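Local atomic coordinates of UPF0062 protein MJ1593 (Methanocaldococcus jannaschii, PDB entry 2YX5), a protein that is of unknown function but is a small PurS-like protein of the UPF0062 family, built from a three-stranded antiparallel sheet and two helices. Residues Ala4-Lys9 / Tyr75-Glu80. Numbering follows the deposited sequence.
Sequences ATVIIK and YEIKVE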
ATOM      1  N   ALA A   4       2.235  -3.337  20.689  1.00 40.38           N
ATOM      2  CA  ALA A   4       2.225  -4.596  19.977  1.00 42.18           C
ATOM      3  C   ALA A   4       2.702  -4.308  18.566  1.00 48.11           C
ATOM      4  O   ALA A   4       2.277  -3.343  17.929  1.00 52.18           O
ATOM      5  CB  ALA A   4       0.826  -5.190  19.950  1.00 35.22           C
ATOM      6  N   THR A   5       3.609  -5.131  18.078  1.00 47.52           N
ATOM      7  CA  THR A   5       4.099  -4.938  16.737  1.00 50.62           C
ATOM      8  C   THR A   5       3.580  -6.069  15.847  1.00 49.79           C
ATOM      9  O   THR A   5       3.838  -7.244  16.118  1.00 54.53           O
ATOM     10  CB  THR A   5       5.636  -4.898  16.738  1.00 49.77           C
ATOM     11  OG1 THR A   5       6.065  -3.800  17.551  1.00 55.96           O
ATOM     12  CG2 THR A   5       6.180  -4.716  15.318  1.00 52.00           C
ATOM     13  N   VAL A   6       2.824  -5.719  14.805  1.00 46.50           N
ATOM     14  CA  VAL A   6       2.311  -6.737  13.897  1.00 37.34           C
ATOM     15  C   VAL A   6       3.002  -6.636  12.530  1.00 41.92           C
ATOM     16  O   VAL A   6       2.945  -5.597  11.880  1.00 40.02           O
ATOM     17  CB  VAL A   6       0.790  -6.599  13.692  1.00 46.68           C
ATOM     18  CG1 VAL A   6       0.246  -7.773  12.874  1.00 35.55           C
ATOM     19  CG2 VAL A   6       0.104  -6.535  15.022  1.00 31.47           C
ATOM     20  N   ILE A   7       3.685  -7.703  12.123  1.00 42.54           N
ATOM     21  CA  ILE A   7       4.325  -7.741  10.816  1.00 46.28           C
ATOM     22  C   ILE A   7       3.435  -8.619   9.966  1.00 48.16           C
ATOM     23  O   ILE A   7       3.097  -9.726  10.372  1.00 46.34           O
ATOM     24  CB  ILE A   7       5.704  -8.401  10.814  1.00 45.36           C
ATOM     25  CG1 ILE A   7       6.739  -7.508  11.478  1.00 49.01           C
ATOM     26  CG2 ILE A   7       6.117  -8.679   9.406  1.00 42.29           C
ATOM     27  CD1 ILE A   7       6.610  -7.462  12.970  1.00 66.38           C
ATOM     28  N   ILE A   8       3.040  -8.111   8.803  1.00 50.00           N
ATOM     29  CA  ILE A   8       2.191  -8.856   7.892  1.00 39.66           C
ATOM     30  C   ILE A   8       2.873  -8.992   6.535  1.00 41.26           C
ATOM     31  O   ILE A   8       3.339  -8.013   5.963  1.00 43.24           O
ATOM     32  CB  ILE A   8       0.862  -8.166   7.680  1.00 42.69           C
ATOM     33  CG1 ILE A   8       0.139  -8.024   9.016  1.00 46.87           C
ATOM     34  CG2 ILE A   8       0.033  -8.966   6.688  1.00 41.89           C
ATOM     35  CD1 ILE A   8      -1.253  -7.405   8.908  1.00 54.16           C
ATOM     36  N   LYS A   9       2.929 -10.217   6.032  1.00 39.92           N
ATOM     37  CA  LYS A   9       3.552 -10.493   4.747  1.00 51.09           C
ATOM     38  C   LYS A   9       2.654 -11.434   3.943  1.00 50.10           C
ATOM     39  O   LYS A   9       1.624 -11.911   4.432  1.00 47.27           O
ATOM     40  CB  LYS A   9       4.927 -11.150   4.969  1.00 48.76           C
ATOM     41  CG  LYS A   9       4.861 -12.261   6.013  1.00 59.47           C
ATOM     42  CD  LYS A   9       6.183 -12.978   6.222  1.00 78.56           C
ATOM     43  CE  LYS A   9       6.074 -14.077   7.303  1.00 87.01           C
ATOM     44  NZ  LYS A   9       5.823 -13.555   8.688  1.00 85.70           N
ATOM     45  N   TYR A  75       1.517 -13.628   9.365  1.00 47.74           N
ATOM     46  CA  TYR A  75       1.761 -12.494  10.250  1.00 51.38           C
ATOM     47  C   TYR A  75       2.427 -12.940  11.535  1.00 50.55           C
ATOM     48  O   TYR A  75       2.387 -14.111  11.874  1.00 46.24           O
ATOM     49  CB  TYR A  75       0.441 -11.754  10.548  1.00 39.94           C
ATOM     50  CG  TYR A  75      -0.552 -12.556  11.342  1.00 46.03           C
ATOM     51  CD1 TYR A  75      -0.434 -12.676  12.729  1.00 58.77           C
ATOM     52  CD2 TYR A  75      -1.593 -13.227  10.713  1.00 56.69           C
ATOM     53  CE1 TYR A  75      -1.333 -13.447  13.473  1.00 65.71           C
ATOM     54  CE2 TYR A  75      -2.506 -14.008  11.447  1.00 54.96           C
ATOM     55  CZ  TYR A  75      -2.374 -14.113  12.824  1.00 71.40           C
ATOM     56  OH  TYR A  75      -3.291 -14.857  13.549  1.00 69.08           O
ATOM     57  N   GLU A  76       3.078 -12.010  12.221  1.00 51.40           N
ATOM     58  CA  GLU A  76       3.713 -12.311  13.489  1.00 52.07           C
ATOM     59  C   GLU A  76       3.543 -11.138  14.438  1.00 53.44           C
ATOM     60  O   GLU A  76       3.512  -9.990  14.005  1.00 42.62           O
ATOM     61  CB  GLU A  76       5.183 -12.676  13.305  1.00 56.04           C
ATOM     62  CG  GLU A  76       5.996 -11.773  12.416  1.00 80.08           C
ATOM     63  CD  GLU A  76       7.459 -12.221  12.342  1.00 93.07           C
ATOM     64  OE1 GLU A  76       8.136 -12.205  13.402  1.00 92.39           O
ATOM     65  OE2 GLU A  76       7.923 -12.588  11.230  1.00 91.13           O
ATOM     66  N   ILE A  77       3.429 -11.444  15.734  1.00 48.69           N
ATOM     67  CA  ILE A  77       3.198 -10.441  16.773  1.00 46.71           C
ATOM     68  C   ILE A  77       4.210 -10.363  17.920  1.00 52.75           C
ATOM     69  O   ILE A  77       4.483 -11.351  18.602  1.00 58.30           O
ATOM     70  CB  ILE A  77       1.794 -10.657  17.401  1.00 46.15           C
ATOM     71  CG1 ILE A  77       0.736 -10.713  16.289  1.00 40.65           C
ATOM     72  CG2 ILE A  77       1.488  -9.554  18.406  1.00 44.82           C
ATOM     73  CD1 ILE A  77      -0.515 -11.474  16.678  1.00 37.89           C
ATOM     74  N   LYS A  78       4.742  -9.172  18.137  1.00 50.26           N
ATOM     75  CA  LYS A  78       5.689  -8.916  19.214  1.00 54.98           C
ATOM     76  C   LYS A  78       5.011  -7.918  20.153  1.00 51.27           C
ATOM     77  O   LYS A  78       4.457  -6.917  19.705  1.00 44.12           O
ATOM     78  CB  LYS A  78       6.979  -8.314  18.654  1.00 60.62           C
ATOM     79  CG  LYS A  78       7.658  -9.207  17.621  1.00 83.57           C
ATOM     80  CD  LYS A  78       8.518  -8.418  16.624  1.00 88.82           C
ATOM     81  CE  LYS A  78       9.002  -9.320  15.483  1.00 90.09           C
ATOM     82  NZ  LYS A  78       9.738  -8.573  14.427  1.00 85.57           N
ATOM     83  N   VAL A  79       5.038  -8.199  21.450  1.00 47.13           N
ATOM     84  CA  VAL A  79       4.417  -7.309  22.430  1.00 49.01           C
ATOM     85  C   VAL A  79       5.459  -6.855  23.448  1.00 54.94           C
ATOM     86  O   VAL A  79       6.115  -7.675  24.088  1.00 52.74           O
ATOM     87  CB  VAL A  79       3.239  -8.020  23.174  1.00 44.87           C
ATOM     88  CG1 VAL A  79       2.654  -7.113  24.236  1.00 40.83           C
ATOM     89  CG2 VAL A  79       2.171  -8.417  22.187  1.00 47.63           C
ATOM     90  N   GLU A  80       5.627  -5.546  23.572  1.00 55.25           N
ATOM     91  CA  GLU A  80       6.568  -4.995  24.526  1.00 65.31           C
ATOM     92  C   GLU A  80       5.824  -4.087  25.473  1.00 69.77           C
ATOM     93  O   GLU A  80       4.986  -3.296  25.037  1.00 64.71           O
ATOM     94  CB  GLU A  80       7.636  -4.176  23.821  1.00 73.57           C
ATOM     95  CG  GLU A  80       8.592  -4.970  22.969  1.00 94.61           C
ATOM     96  CD  GLU A  80       9.638  -4.076  22.339  1.00106.85           C
ATOM     97  OE1 GLU A  80       9.240  -3.110  21.648  1.00110.52           O
ATOM     98  OE2 GLU A  80      10.851  -4.333  22.541  1.00109.77           O
TER
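T5 and K78 face each other as an antiparallel hydrogen-bonded pair: T5 N reaches K78 O at 2.6 Å, and K78 N returns to T5 O at 2.9 Å. Two residues on, I7 and E76 repeat the exchange, although the bond from E76 N to I7 O is the more bent of the two, 153° at the hydrogen. Between these pairs the carbonyls also take CA-H...O contacts; T5 O accepts the N-H of K78 and lies 3.3 Å from I77 CA.

On the face carrying T5, I7, E76 and K78, I7 is the apolar centre. Its CB packs on E76 CG at 3.7 Å, while CD1 lies against the far end of the extended K78 chain, 3.6 Å from NZ. E76 CG sits between the backbone N and the carbonyl carbon (chi1 47°), which sets it over I7 CB. K9, bent at its last torsion (chi4 -67°), crosses E76 at about a right angle, and its NZ makes a weak salt bridge to E76 OE2 at 3.4 Å.

The face with A4, V6, I8, Y75, I77 and V79 is mostly apolar and more sparsely joined: A4 CB approaches V79 CG2, V6 CG2 and I77 CG1 are loosely in touch, and I8 CG1 meets Y75 CB at 4.0 Å. Helix 52-67 covers this face, V59 touching A4 and I77, and C63 touching Y75. Helix 17-28, strand 34-47 and helix 52-67 bring C-terminal strand 73-81 back antiparallel beside N-terminal strand 2-10, which is central (order 2-1-3) and bonded through A4, V6 and I8 to strand 34-47.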